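Local coordinates for protein diketoreductase (Acinetobacter baylyi, PDB 4E12) that reduces dicarbonyl compounds with NADH and probably also acts as a (3S)-3-hydroxyacyl-CoA dehydrogenase of fatty acid beta-oxidation, at residues 19-24 and 64-69; 128-133 and 159-164; 221-226 and 232-237; 243-248 and 261-266. All coordinates share one frame; numbering follows the deposited sequence.

Contact 1: residues 19-24 and 64-69; sequences IAFQTA and GAAQKA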
loop_
_atom_site.group_PDB
_atom_site.type_symbol
_atom_site.label_atom_id
_atom_site.label_comp_id
_atom_site.label_asym_id
_atom_site.label_seq_id
_atom_site.Cartn_x
_atom_site.Cartn_y
_atom_site.Cartn_z
ATOM N N ILE A 19 5.870 18.831 17.854
ATOM C CA ILE A 19 6.596 19.695 16.940
ATOM C C ILE A 19 7.484 20.638 17.740
ATOM O O ILE A 19 8.651 20.852 17.403
ATOM C CB ILE A 19 5.623 20.526 16.066
ATOM C CG1 ILE A 19 4.815 19.601 15.147
ATOM C CG2 ILE A 19 6.394 21.590 15.294
ATOM C CD1 ILE A 19 3.710 20.300 14.356
ATOM N N ALA A 20 6.916 21.190 18.803
ATOM C CA ALA A 20 7.634 22.116 19.662
ATOM C C ALA A 20 8.802 21.419 20.337
ATOM O O ALA A 20 9.911 21.961 20.373
ATOM C CB ALA A 20 6.686 22.729 20.683
ATOM N N PHE A 21 8.578 20.200 20.827
ATOM C CA PHE A 21 9.612 19.494 21.553
ATOM C C PHE A 21 10.732 19.043 20.641
ATOM O O PHE A 21 11.896 19.225 20.976
ATOM C CB PHE A 21 9.077 18.304 22.361
ATOM C CG PHE A 21 10.059 17.809 23.383
ATOM C CD1 PHE A 21 10.064 18.348 24.668
ATOM C CD2 PHE A 21 10.989 16.816 23.062
ATOM C CE1 PHE A 21 10.991 17.903 25.636
ATOM C CE2 PHE A 21 11.913 16.366 24.012
ATOM C CZ PHE A 21 11.914 16.907 25.300
ATOM N N GLN A 22 10.394 18.439 19.508
ATOM C CA GLN A 22 11.382 18.073 18.501
ATOM C C GLN A 22 12.247 19.284 18.131
ATOM O O GLN A 22 13.470 19.189 17.993
ATOM C CB GLN A 22 10.674 17.526 17.246
ATOM C CG GLN A 22 11.622 16.993 16.155
ATOM C CD GLN A 22 12.329 15.692 16.519
ATOM O OE1 GLN A 22 12.105 15.113 17.585
ATOM N NE2 GLN A 22 13.190 15.225 15.624
ATOM N N THR A 23 11.607 20.434 17.969
ATOM C CA THR A 23 12.313 21.635 17.541
ATOM C C THR A 23 13.240 22.144 18.650
ATOM O O THR A 23 14.391 22.509 18.392
ATOM C CB THR A 23 11.314 22.713 17.059
ATOM O OG1 THR A 23 10.654 22.249 15.875
ATOM C CG2 THR A 23 12.026 24.010 16.731
ATOM N N ALA A 24 12.739 22.143 19.879
ATOM C CA ALA A 24 13.543 22.486 21.045
ATOM C C ALA A 24 14.710 21.506 21.219
ATOM O O ALA A 24 15.860 21.930 21.388
ATOM C CB ALA A 24 12.673 22.528 22.295
ATOM N N GLY A 64 19.985 13.725 30.451
ATOM C CA GLY A 64 19.625 15.115 30.664
ATOM C C GLY A 64 19.447 15.986 29.434
ATOM O O GLY A 64 18.958 17.113 29.554
ATOM N N ALA A 65 19.831 15.510 28.255
ATOM C CA ALA A 65 19.648 16.337 27.066
ATOM C C ALA A 65 18.158 16.654 26.843
ATOM O O ALA A 65 17.806 17.794 26.527
ATOM C CB ALA A 65 20.256 15.675 25.845
ATOM N N ALA A 66 17.291 15.661 27.023
ATOM C CA ALA A 66 15.852 15.868 26.886
ATOM C C ALA A 66 15.351 16.938 27.872
ATOM O O ALA A 66 14.585 17.825 27.486
ATOM C CB ALA A 66 15.101 14.561 27.085
ATOM N N GLN A 67 15.765 16.850 29.137
ATOM C CA GLN A 67 15.394 17.868 30.134
ATOM C C GLN A 67 15.966 19.250 29.847
ATOM O O GLN A 67 15.308 20.260 30.109
ATOM C CB GLN A 67 15.742 17.435 31.563
ATOM C CG GLN A 67 14.642 16.633 32.270
ATOM C CD GLN A 67 14.314 15.327 31.592
ATOM O OE1 GLN A 67 15.019 14.883 30.682
ATOM N NE2 GLN A 67 13.224 14.703 32.023
ATOM N N LYS A 68 17.181 19.330 29.322
ATOM C CA LYS A 68 17.701 20.643 28.966
ATOM C C LYS A 68 16.771 21.257 27.914
ATOM O O LYS A 68 16.411 22.436 27.989
ATOM C CB LYS A 68 19.137 20.533 28.438
ATOM C CG LYS A 68 19.830 21.872 28.183
ATOM C CD LYS A 68 21.291 21.670 27.781
ATOM C CE LYS A 68 22.018 22.992 27.567
ATOM N NZ LYS A 68 21.425 23.796 26.461
ATOM N N ALA A 69 16.359 20.456 26.937
ATOM C CA ALA A 69 15.460 20.985 25.917
ATOM C C ALA A 69 14.155 21.422 26.583
ATOM O O ALA A 69 13.629 22.504 26.308
ATOM C CB ALA A 69 15.195 19.941 24.846
#

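Contact 2: residues 128-133 and 159-164; sequences DLVGYT and TTKTDP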
loop_
_atom_site.group_PDB
_atom_site.type_symbol
_atom_site.label_atom_id
_atom_site.label_comp_id
_atom_site.label_asym_id
_atom_site.label_seq_id
_atom_site.Cartn_x
_atom_site.Cartn_y
_atom_site.Cartn_z
ATOM N N ASP A 128 -6.470 27.518 1.052
ATOM C CA ASP A 128 -7.660 27.853 1.830
ATOM C C ASP A 128 -7.373 28.975 2.825
ATOM O O ASP A 128 -8.289 29.679 3.260
ATOM C CB ASP A 128 -8.193 26.627 2.590
ATOM C CG ASP A 128 -8.768 25.566 1.670
ATOM O OD1 ASP A 128 -9.113 25.903 0.523
ATOM O OD2 ASP A 128 -8.878 24.391 2.089
ATOM N N LEU A 129 -6.102 29.146 3.172
ATOM C CA LEU A 129 -5.729 29.978 4.310
ATOM C C LEU A 129 -4.821 31.148 3.930
ATOM O O LEU A 129 -4.659 32.086 4.714
ATOM C CB LEU A 129 -5.018 29.107 5.353
ATOM C CG LEU A 129 -5.759 27.905 5.938
ATOM C CD1 LEU A 129 -4.820 27.026 6.751
ATOM C CD2 LEU A 129 -6.958 28.347 6.762
ATOM N N VAL A 130 -4.217 31.106 2.746
ATOM C CA VAL A 130 -3.168 32.064 2.401
ATOM C C VAL A 130 -3.620 33.523 2.480
ATOM O O VAL A 130 -2.860 34.394 2.920
ATOM C CB VAL A 130 -2.543 31.771 1.026
ATOM C CG1 VAL A 130 -3.613 31.738 -0.051
ATOM C CG2 VAL A 130 -1.462 32.793 0.697
ATOM N N GLY A 131 -4.857 33.774 2.068
ATOM C CA GLY A 131 -5.369 35.132 2.038
ATOM C C GLY A 131 -5.333 35.863 3.366
ATOM O O GLY A 131 -5.178 37.087 3.400
ATOM N N TYR A 132 -5.468 35.121 4.459
ATOM C CA TYR A 132 -5.516 35.712 5.789
ATOM C C TYR A 132 -4.124 36.093 6.275
ATOM O O TYR A 132 -3.975 36.987 7.111
ATOM C CB TYR A 132 -6.112 34.721 6.779
ATOM C CG TYR A 132 -7.426 34.141 6.340
ATOM C CD1 TYR A 132 -8.415 34.950 5.793
ATOM C CD2 TYR A 132 -7.684 32.777 6.472
ATOM C CE1 TYR A 132 -9.637 34.416 5.385
ATOM C CE2 TYR A 132 -8.901 32.232 6.067
ATOM C CZ TYR A 132 -9.872 33.057 5.525
ATOM O OH TYR A 132 -11.075 32.526 5.123
ATOM N N THR A 133 -3.101 35.414 5.775
ATOM C CA THR A 133 -1.767 35.643 6.304
ATOM C C THR A 133 -1.297 37.062 6.040
ATOM O O THR A 133 -0.699 37.692 6.914
ATOM C CB THR A 133 -0.714 34.681 5.726
ATOM O OG1 THR A 133 -0.521 34.948 4.333
ATOM C CG2 THR A 133 -1.148 33.240 5.923
ATOM N N THR A 159 2.020 27.272 -1.783
ATOM C CA THR A 159 1.078 27.659 -2.830
ATOM C C THR A 159 1.886 28.214 -3.994
ATOM O O THR A 159 3.117 28.286 -3.929
ATOM C CB THR A 159 0.124 28.790 -2.369
ATOM O OG1 THR A 159 0.882 29.989 -2.180
ATOM C CG2 THR A 159 -0.556 28.425 -1.059
ATOM N N THR A 160 1.194 28.607 -5.055
ATOM C CA THR A 160 1.828 29.266 -6.188
ATOM C C THR A 160 2.479 30.583 -5.746
ATOM O O THR A 160 3.398 31.086 -6.397
ATOM C CB THR A 160 0.788 29.560 -7.287
ATOM O OG1 THR A 160 -0.279 30.342 -6.732
ATOM C CG2 THR A 160 0.215 28.265 -7.837
ATOM N N LYS A 161 2.012 31.128 -4.623
ATOM C CA LYS A 161 2.510 32.409 -4.116
ATOM C C LYS A 161 3.772 32.243 -3.262
ATOM O O LYS A 161 4.485 33.219 -3.018
ATOM C CB LYS A 161 1.423 33.099 -3.281
ATOM C CG LYS A 161 0.084 33.215 -3.984
ATOM C CD LYS A 161 -1.010 33.694 -3.038
ATOM C CE LYS A 161 -2.360 33.745 -3.742
ATOM N NZ LYS A 161 -3.457 34.201 -2.847
ATOM N N THR A 162 4.051 31.020 -2.809
ATOM C CA THR A 162 5.176 30.790 -1.900
ATOM C C THR A 162 6.519 31.135 -2.531
ATOM O O THR A 162 6.816 30.724 -3.653
ATOM C CB THR A 162 5.256 29.322 -1.410
ATOM O OG1 THR A 162 4.055 28.976 -0.719
ATOM C CG2 THR A 162 6.431 29.158 -0.466
ATOM N N ASP A 163 7.337 31.875 -1.788
ATOM C CA ASP A 163 8.685 32.214 -2.220
ATOM C C ASP A 163 9.576 30.971 -2.166
ATOM O O ASP A 163 9.750 30.366 -1.106
ATOM C CB ASP A 163 9.253 33.319 -1.318
ATOM C CG ASP A 163 10.668 33.753 -1.709
ATOM O OD1 ASP A 163 11.359 33.031 -2.455
ATOM O OD2 ASP A 163 11.096 34.835 -1.256
ATOM N N PRO A 164 10.161 30.582 -3.311
ATOM C CA PRO A 164 11.033 29.406 -3.383
ATOM C C PRO A 164 12.132 29.418 -2.337
ATOM O O PRO A 164 12.506 28.365 -1.815
ATOM C CB PRO A 164 11.625 29.491 -4.790
ATOM C CG PRO A 164 10.618 30.251 -5.561
ATOM C CD PRO A 164 10.071 31.269 -4.610
#

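Contact 3: residues 221-226 and 232-237; sequences TWRIGT and PFEIFD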
loop_
_atom_site.group_PDB
_atom_site.type_symbol
_atom_site.label_atom_id
_atom_site.label_comp_id
_atom_site.label_asym_id
_atom_site.label_seq_id
_atom_site.Cartn_x
_atom_site.Cartn_y
_atom_site.Cartn_z
ATOM N N THR A 221 -2.294 -11.341 2.678
ATOM C CA THR A 221 -2.120 -11.116 1.258
ATOM C C THR A 221 -1.205 -9.928 1.009
ATOM O O THR A 221 -0.314 -9.997 0.164
ATOM C CB THR A 221 -3.448 -10.853 0.551
ATOM O OG1 THR A 221 -4.323 -11.971 0.734
ATOM C CG2 THR A 221 -3.204 -10.631 -0.929
ATOM N N TRP A 222 -1.433 -8.823 1.716
ATOM C CA TRP A 222 -0.606 -7.637 1.526
ATOM C C TRP A 222 0.829 -7.860 1.961
ATOM O O TRP A 222 1.765 -7.432 1.272
ATOM C CB TRP A 222 -1.186 -6.437 2.266
ATOM C CG TRP A 222 -0.520 -5.144 1.925
ATOM C CD1 TRP A 222 0.224 -4.364 2.764
ATOM C CD2 TRP A 222 -0.546 -4.457 0.657
ATOM N NE1 TRP A 222 0.644 -3.233 2.112
ATOM C CE2 TRP A 222 0.185 -3.260 0.819
ATOM C CE3 TRP A 222 -1.120 -4.736 -0.594
ATOM C CZ2 TRP A 222 0.353 -2.329 -0.228
ATOM C CZ3 TRP A 222 -0.953 -3.828 -1.620
ATOM C CH2 TRP A 222 -0.225 -2.635 -1.437
ATOM N N ARG A 223 1.009 -8.526 3.100
ATOM C CA ARG A 223 2.347 -8.748 3.621
ATOM C C ARG A 223 3.152 -9.649 2.693
ATOM O O ARG A 223 4.306 -9.353 2.375
ATOM C CB ARG A 223 2.301 -9.311 5.034
ATOM C CG ARG A 223 1.688 -8.355 6.050
ATOM C CD ARG A 223 2.016 -8.802 7.462
ATOM N NE ARG A 223 1.683 -10.205 7.642
ATOM C CZ ARG A 223 0.546 -10.665 8.151
ATOM N NH1 ARG A 223 -0.404 -9.825 8.544
ATOM N NH2 ARG A 223 0.358 -11.978 8.275
ATOM N N ILE A 224 2.529 -10.724 2.232
ATOM C CA ILE A 224 3.187 -11.670 1.345
ATOM C C ILE A 224 3.381 -11.089 -0.047
ATOM O O ILE A 224 4.436 -11.270 -0.665
ATOM C CB ILE A 224 2.389 -12.983 1.249
ATOM C CG1 ILE A 224 2.359 -13.665 2.622
ATOM C CG2 ILE A 224 2.967 -13.893 0.174
ATOM C CD1 ILE A 224 1.637 -14.988 2.641
ATOM N N GLY A 225 2.364 -10.389 -0.535
ATOM C CA GLY A 225 2.394 -9.893 -1.896
ATOM C C GLY A 225 3.297 -8.703 -2.127
ATOM O O GLY A 225 3.790 -8.509 -3.242
ATOM N N THR A 226 3.538 -7.905 -1.092
ATOM C CA THR A 226 4.366 -6.712 -1.273
ATOM C C THR A 226 5.566 -6.703 -0.332
ATOM O O THR A 226 6.425 -5.823 -0.430
ATOM C CB THR A 226 3.561 -5.416 -1.013
ATOM O OG1 THR A 226 3.173 -5.367 0.373
ATOM C CG2 THR A 226 2.313 -5.395 -1.880
ATOM N N PRO A 232 -3.275 -3.743 5.830
ATOM C CA PRO A 232 -4.246 -2.683 6.100
ATOM C C PRO A 232 -4.916 -2.690 7.462
ATOM O O PRO A 232 -5.132 -1.629 8.052
ATOM C CB PRO A 232 -5.250 -2.816 4.948
ATOM C CG PRO A 232 -4.433 -3.420 3.839
ATOM C CD PRO A 232 -3.504 -4.383 4.525
ATOM N N PHE A 233 -5.276 -3.859 7.967
ATOM C CA PHE A 233 -6.049 -3.854 9.207
ATOM C C PHE A 233 -5.157 -3.669 10.426
ATOM O O PHE A 233 -5.549 -3.033 11.409
ATOM C CB PHE A 233 -7.018 -5.041 9.261
ATOM C CG PHE A 233 -8.091 -4.948 8.204
ATOM C CD1 PHE A 233 -9.242 -4.199 8.443
ATOM C CD2 PHE A 233 -7.950 -5.589 6.976
ATOM C CE1 PHE A 233 -10.238 -4.092 7.470
ATOM C CE2 PHE A 233 -8.945 -5.479 5.998
ATOM C CZ PHE A 233 -10.081 -4.739 6.246
ATOM N N GLU A 234 -3.935 -4.174 10.333
ATOM C CA GLU A 234 -2.943 -3.890 11.358
ATOM C C GLU A 234 -2.707 -2.385 11.374
ATOM O O GLU A 234 -2.596 -1.781 12.440
ATOM C CB GLU A 234 -1.649 -4.615 11.029
ATOM C CG GLU A 234 -1.806 -6.098 10.947
ATOM C CD GLU A 234 -0.503 -6.763 10.635
ATOM O OE1 GLU A 234 -0.258 -7.047 9.449
ATOM O OE2 GLU A 234 0.285 -6.979 11.577
ATOM N N ILE A 235 -2.637 -1.789 10.183
ATOM C CA ILE A 235 -2.498 -0.337 10.037
ATOM C C ILE A 235 -3.705 0.401 10.608
ATOM O O ILE A 235 -3.517 1.391 11.317
ATOM C CB ILE A 235 -2.252 0.083 8.560
ATOM C CG1 ILE A 235 -0.927 -0.507 8.067
ATOM C CG2 ILE A 235 -2.307 1.604 8.409
ATOM C CD1 ILE A 235 -0.585 -0.194 6.611
ATOM N N PHE A 236 -4.934 -0.048 10.326
ATOM C CA PHE A 236 -6.128 0.559 10.960
ATOM C C PHE A 236 -6.048 0.592 12.485
ATOM O O PHE A 236 -6.466 1.569 13.121
ATOM C CB PHE A 236 -7.431 -0.184 10.597
ATOM C CG PHE A 236 -8.038 0.236 9.285
ATOM C CD1 PHE A 236 -8.287 -0.703 8.282
ATOM C CD2 PHE A 236 -8.368 1.569 9.057
ATOM C CE1 PHE A 236 -8.865 -0.314 7.054
ATOM C CE2 PHE A 236 -8.946 1.975 7.837
ATOM C CZ PHE A 236 -9.193 1.026 6.833
ATOM N N ASP A 237 -5.578 -0.493 13.079
ATOM C CA ASP A 237 -5.406 -0.521 14.538
ATOM C C ASP A 237 -4.433 0.564 15.021
ATOM O O ASP A 237 -4.646 1.178 16.065
ATOM C CB ASP A 237 -4.957 -1.896 15.041
ATOM C CG ASP A 237 -6.067 -2.936 15.013
ATOM O OD1 ASP A 237 -7.247 -2.570 14.856
ATOM O OD2 ASP A 237 -5.756 -4.134 15.166
#

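Contact 4: residues 243-248 and 261-266; sequences TAYNIS and YLKENY. With SO4 (sulfate ion), chain I.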
loop_
_atom_site.group_PDB
_atom_site.type_symbol
_atom_site.label_atom_id
_atom_site.label_comp_id
_atom_site.label_asym_id
_atom_site.label_seq_id
_atom_site.Cartn_x
_atom_site.Cartn_y
_atom_site.Cartn_z
ATOM N N THR A 243 -10.576 7.133 14.982
ATOM C CA THR A 243 -10.103 8.015 13.919
ATOM C C THR A 243 -10.545 7.513 12.546
ATOM O O THR A 243 -11.013 8.293 11.710
ATOM C CB THR A 243 -8.567 8.146 13.951
ATOM O OG1 THR A 243 -8.162 8.658 15.231
ATOM C CG2 THR A 243 -8.088 9.074 12.846
ATOM N N ALA A 244 -10.407 6.213 12.311
ATOM C CA ALA A 244 -10.791 5.655 11.021
ATOM C C ALA A 244 -12.301 5.792 10.812
ATOM O O ALA A 244 -12.764 6.031 9.695
ATOM C CB ALA A 244 -10.372 4.196 10.923
ATOM N N TYR A 245 -13.063 5.650 11.887
ATOM C CA TYR A 245 -14.509 5.822 11.825
ATOM C C TYR A 245 -14.894 7.261 11.452
ATOM O O TYR A 245 -15.686 7.480 10.534
ATOM C CB TYR A 245 -15.144 5.388 13.145
ATOM C CG TYR A 245 -16.558 5.884 13.364
ATOM C CD1 TYR A 245 -17.648 5.284 12.734
ATOM C CD2 TYR A 245 -16.799 6.967 14.214
ATOM C CE1 TYR A 245 -18.946 5.752 12.945
ATOM C CE2 TYR A 245 -18.087 7.441 14.436
ATOM C CZ TYR A 245 -19.154 6.834 13.802
ATOM O OH TYR A 245 -20.417 7.318 14.032
ATOM N N ASN A 246 -14.304 8.239 12.137
ATOM C CA ASN A 246 -14.569 9.643 11.847
ATOM C C ASN A 246 -14.277 9.971 10.385
ATOM O O ASN A 246 -15.120 10.550 9.693
ATOM C CB ASN A 246 -13.767 10.557 12.779
ATOM C CG ASN A 246 -14.250 10.501 14.218
ATOM O OD1 ASN A 246 -15.408 10.159 14.489
ATOM N ND2 ASN A 246 -13.369 10.840 15.150
ATOM N N ILE A 247 -13.087 9.604 9.912
ATOM C CA ILE A 247 -12.708 9.838 8.520
ATOM C C ILE A 247 -13.661 9.162 7.527
ATOM O O ILE A 247 -14.135 9.796 6.578
ATOM C CB ILE A 247 -11.260 9.375 8.255
ATOM C CG1 ILE A 247 -10.273 10.268 9.009
ATOM C CG2 ILE A 247 -10.965 9.363 6.770
ATOM C CD1 ILE A 247 -8.829 9.826 8.868
ATOM N N SER A 248 -13.946 7.881 7.743
ATOM C CA SER A 248 -14.803 7.124 6.841
ATOM C C SER A 248 -16.204 7.689 6.774
ATOM O O SER A 248 -16.806 7.709 5.696
ATOM C CB SER A 248 -14.913 5.667 7.279
ATOM O OG SER A 248 -13.642 5.057 7.328
ATOM N N TYR A 261 -19.726 -0.304 9.888
ATOM C CA TYR A 261 -19.214 -1.628 10.234
ATOM C C TYR A 261 -18.302 -1.536 11.449
ATOM O O TYR A 261 -18.376 -2.347 12.379
ATOM C CB TYR A 261 -18.440 -2.229 9.047
ATOM C CG TYR A 261 -17.890 -3.610 9.291
ATOM C CD1 TYR A 261 -18.614 -4.750 8.929
ATOM C CD2 TYR A 261 -16.641 -3.790 9.881
ATOM C CE1 TYR A 261 -18.101 -6.025 9.153
ATOM C CE2 TYR A 261 -16.120 -5.061 10.106
ATOM C CZ TYR A 261 -16.849 -6.172 9.744
ATOM O OH TYR A 261 -16.331 -7.429 9.976
ATOM N N LEU A 262 -17.452 -0.526 11.437
ATOM C CA LEU A 262 -16.558 -0.266 12.552
ATOM C C LEU A 262 -17.370 0.095 13.775
ATOM O O LEU A 262 -17.108 -0.399 14.876
ATOM C CB LEU A 262 -15.631 0.898 12.229
ATOM C CG LEU A 262 -14.520 0.722 11.208
ATOM C CD1 LEU A 262 -13.796 2.051 11.073
ATOM C CD2 LEU A 262 -13.562 -0.352 11.699
ATOM N N LYS A 263 -18.366 0.949 13.570
ATOM C CA LYS A 263 -19.161 1.455 14.681
ATOM C C LYS A 263 -19.836 0.296 15.408
ATOM O O LYS A 263 -19.709 0.161 16.627
ATOM C CB LYS A 263 -20.184 2.471 14.173
ATOM C CG LYS A 263 -20.989 3.230 15.239
ATOM C CD LYS A 263 -20.094 4.068 16.126
ATOM C CE LYS A 263 -20.874 5.118 16.896
ATOM N NZ LYS A 263 -21.943 4.554 17.774
ATOM N N GLU A 264 -20.526 -0.551 14.649
ATOM C CA GLU A 264 -21.251 -1.685 15.199
ATOM C C GLU A 264 -20.324 -2.735 15.777
ATOM O O GLU A 264 -20.555 -3.221 16.885
ATOM C CB GLU A 264 -22.130 -2.338 14.128
ATOM C CG GLU A 264 -22.841 -3.599 14.623
ATOM C CD GLU A 264 -23.655 -4.284 13.536
ATOM O OE1 GLU A 264 -23.797 -3.698 12.443
ATOM O OE2 GLU A 264 -24.150 -5.406 13.776
ATOM N N ASN A 265 -19.274 -3.080 15.037
ATOM C CA ASN A 265 -18.433 -4.206 15.398
ATOM C C ASN A 265 -17.240 -3.877 16.274
ATOM O O ASN A 265 -16.690 -4.777 16.904
ATOM C CB ASN A 265 -17.967 -4.929 14.146
ATOM C CG ASN A 265 -19.112 -5.518 13.385
ATOM O OD1 ASN A 265 -19.851 -6.346 13.920
ATOM N ND2 ASN A 265 -19.302 -5.074 12.150
ATOM N N TYR A 266 -16.823 -2.617 16.333
ATOM C CA TYR A 266 -15.626 -2.295 17.096
ATOM C C TYR A 266 -15.828 -1.151 18.061
ATOM O O TYR A 266 -15.734 -1.342 19.276
ATOM C CB TYR A 266 -14.436 -2.039 16.160
ATOM C CG TYR A 266 -14.090 -3.282 15.383
ATOM C CD1 TYR A 266 -14.753 -3.591 14.195
ATOM C CD2 TYR A 266 -13.104 -4.157 15.837
ATOM C CE1 TYR A 266 -14.446 -4.741 13.479
ATOM C CE2 TYR A 266 -12.787 -5.307 15.131
ATOM C CZ TYR A 266 -13.462 -5.593 13.954
ATOM O OH TYR A 266 -13.146 -6.726 13.261
HETATM S S SO4 I . -8.270 6.136 18.548
HETATM O O1 SO4 I . -9.247 5.181 19.087
HETATM O O2 SO4 I . -6.900 5.638 18.760
HETATM O O3 SO4 I . -8.429 7.423 19.246
HETATM O O4 SO4 I . -8.513 6.323 17.103
#

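Contact 1: residues 19-24 and 64-69
F21 and A24 of helix 14-25 meet A66 and A69 of helix 65-72 where the two helices cross steeply, their short segments running at 112° to each other. The backbones come closest at an alanine pair. The CA atoms of A24 and A69 come within 5.4 Å, and the A69 methyl lies against the backbone of A24, its CB 4.0 Å from A24 C. The two methyl groups meet as well, A24 CB to A69 CB being 4.4 Å.

One turn earlier in both helices, the F21 ring reaches the partner helix and makes the tightest touch. Because CG of F21 stands anti to the backbone N (chi1 -165°), the ring extends across, and its CZ approaches A66 O obliquely at 3.6 Å. The same CZ lies 4.3 Å from A66 CB. Helix 37-57 packs on this ring too, through L50, A51 and an edge-to-face contact with Y54.

The far side of helix 65-72 is looser, with K68 exposed to solvent. Helix 14-25 follows the glycine-rich turn of the Rossmann fold; T12 in that turn, and V14 and L15 at the start of the helix, bind NAD(+), and the side chain of F21 is about 10 Å from that of T12. With neither hydrogen bond nor salt bridge between the segments, the seating of the helices probably rests on shape and van der Waals packing.

Contact 2: residues 128-133 and 159-164
V130, on the weakly bonded, kinked helix 126-133, is touched by two residues of one turn, T159 and K161, in the loop between strand 153-158 and helix 164-176. T159 comes first, its methyl CG2 lying 4.4 Å from V130 CB. Its hydroxyl turns back on its own loop: OG1 accepts from K161 N at 2.9 Å, which makes an ST turn. T159 also opens a type I beta turn, closed by the bond from T162 N to T159 O.

Beyond T160, at the exposed corner of that turn, K161 supplies the second touch. Its chain is fully extended past CG and slants across the valine, so that the aliphatic part and the terminal nitrogen meet different branches: CD is 3.9 Å from V130 CG2, while NZ is 3.7 Å from V130 CG1. The valine offers both methyls because CG1 lies between its backbone N and carbonyl carbon (chi1 56°). No hydrogen bond joins the segments.

T162 then braces the turn from within, its OG1 accepting from T159 N at 2.9 Å and also bonding to F139 O. D163 follows as the N-cap of helix 164-176, its OD1 bonded to E165 N, and P164 starts that helix.

Within the NAD-binding domain, strand 139-144 touches both segments, F139 meeting L129, V130 and T133, and L140 meeting T162. On another flank Y132 packs on helix 97-110, while T159 also rests on P126 and S127 at the start of helix 126-133.

Contact 3: residues 221-226 and 232-237
Between segments 221-226 and 232-237 the nearest CA atoms are those of W222 and P232, 7.7 Å apart. The apolar half of the contact is made by these same two residues. P232 presents its ring carbon CD to the root of the tryptophan, 3.8 Å from W222 CB and 4.0 Å from W222 CG, and the two side chains cross at about a right angle.

The polar half lies beside it, where R223 NH1 donates to E234 OE1 at 2.9 Å in a salt bridge that is bent rather than straight (145° at the hydrogen). Guanidinium and carboxylate planes are 86° apart: the oxygen sits at the guanidinium edge, yet the nitrogen meets it from above the carboxylate plane. A bend at chi3 (-51°) turns the arginine back toward the glutamate, bringing CD of R223 within 3.5 Å of E234 OE1. That oxygen also accepts from G231 N, a second bond that ties the carboxylate to the residue just before its helix.

Helices 215-226 and 232-239 are successive helices joined by a five-residue connection in the all-helical C-terminal domain of the 3-hydroxyacyl-CoA dehydrogenase family, and the first of them faces the dimer partner. W222 packs on L200 of its own chain and on L200 of the second subunit.

At the C-terminal end of helix 215-226, W222 O takes bonds from T226 N and, at 2.7 Å, from T226 OG1, which approach from opposite faces of the carbonyl plane. The same hydroxyl lies 3.6 Å above the indole plane, offset toward its rim, and bonds also to A228 N.

Contact 4: residues 243-248 and 261-266
A244 and Y245 pack on L262 and K263 in a nearly antiparallel helix pair of the C-terminal domain, the axes of the short segments approaching to 9.8 Å at 150°. T243, at the start of the first segment, turns to another partner: its backbone N and OG1 both bond O4 of a sulfate ion, at 3.1 and 3.0 Å respectively. The ion probably comes from the crystallisation liquor, and the amino end of helix 241-249 is a setting whose dipole would be expected to favour an anion.

A244 begins the packing, its CB 4.0 Å from CD1 of L262. The same leucine methyl presses on the backbone just beyond, 3.8 Å from Y245 N, so one methyl touches two successive residues.

Y245 then carries the rest of the contact. Its ring receives the aliphatic chain of K263 over one face in a CH-pi contact, with CD 4.1 Å from the ring centroid. In the lysine, CG is anti to the backbone N (chi1 -173°) and a bend at chi2 (62°) lays CB to CE along the ring; NZ goes on to a salt bridge with D268. Near the end of that chain, CE of K263 lies 3.6 Å from Y245 OH.

Read from the N terminus, the four contacts lie in series, none enclosing or crossing another. Contact 1 closes the longest loop, 39 residues that include strand 29-33 and helix 37-57, and joins two helices of the Rossmann domain. Contact 2 closes 25 residues, among them the antiparallel strands 139-144 and 153-158, and ties helix 126-133 to the turn beyond them. The chain then enters the helical C-terminal domain, where contact 3 spans only five residues and contact 4 twelve. These last two touch, F236 CD2 lying 3.8 Å from A244 CB, and so link consecutive helices. Contacts 1 and 2 remain apart, their nearest atoms separated by about 13 Å.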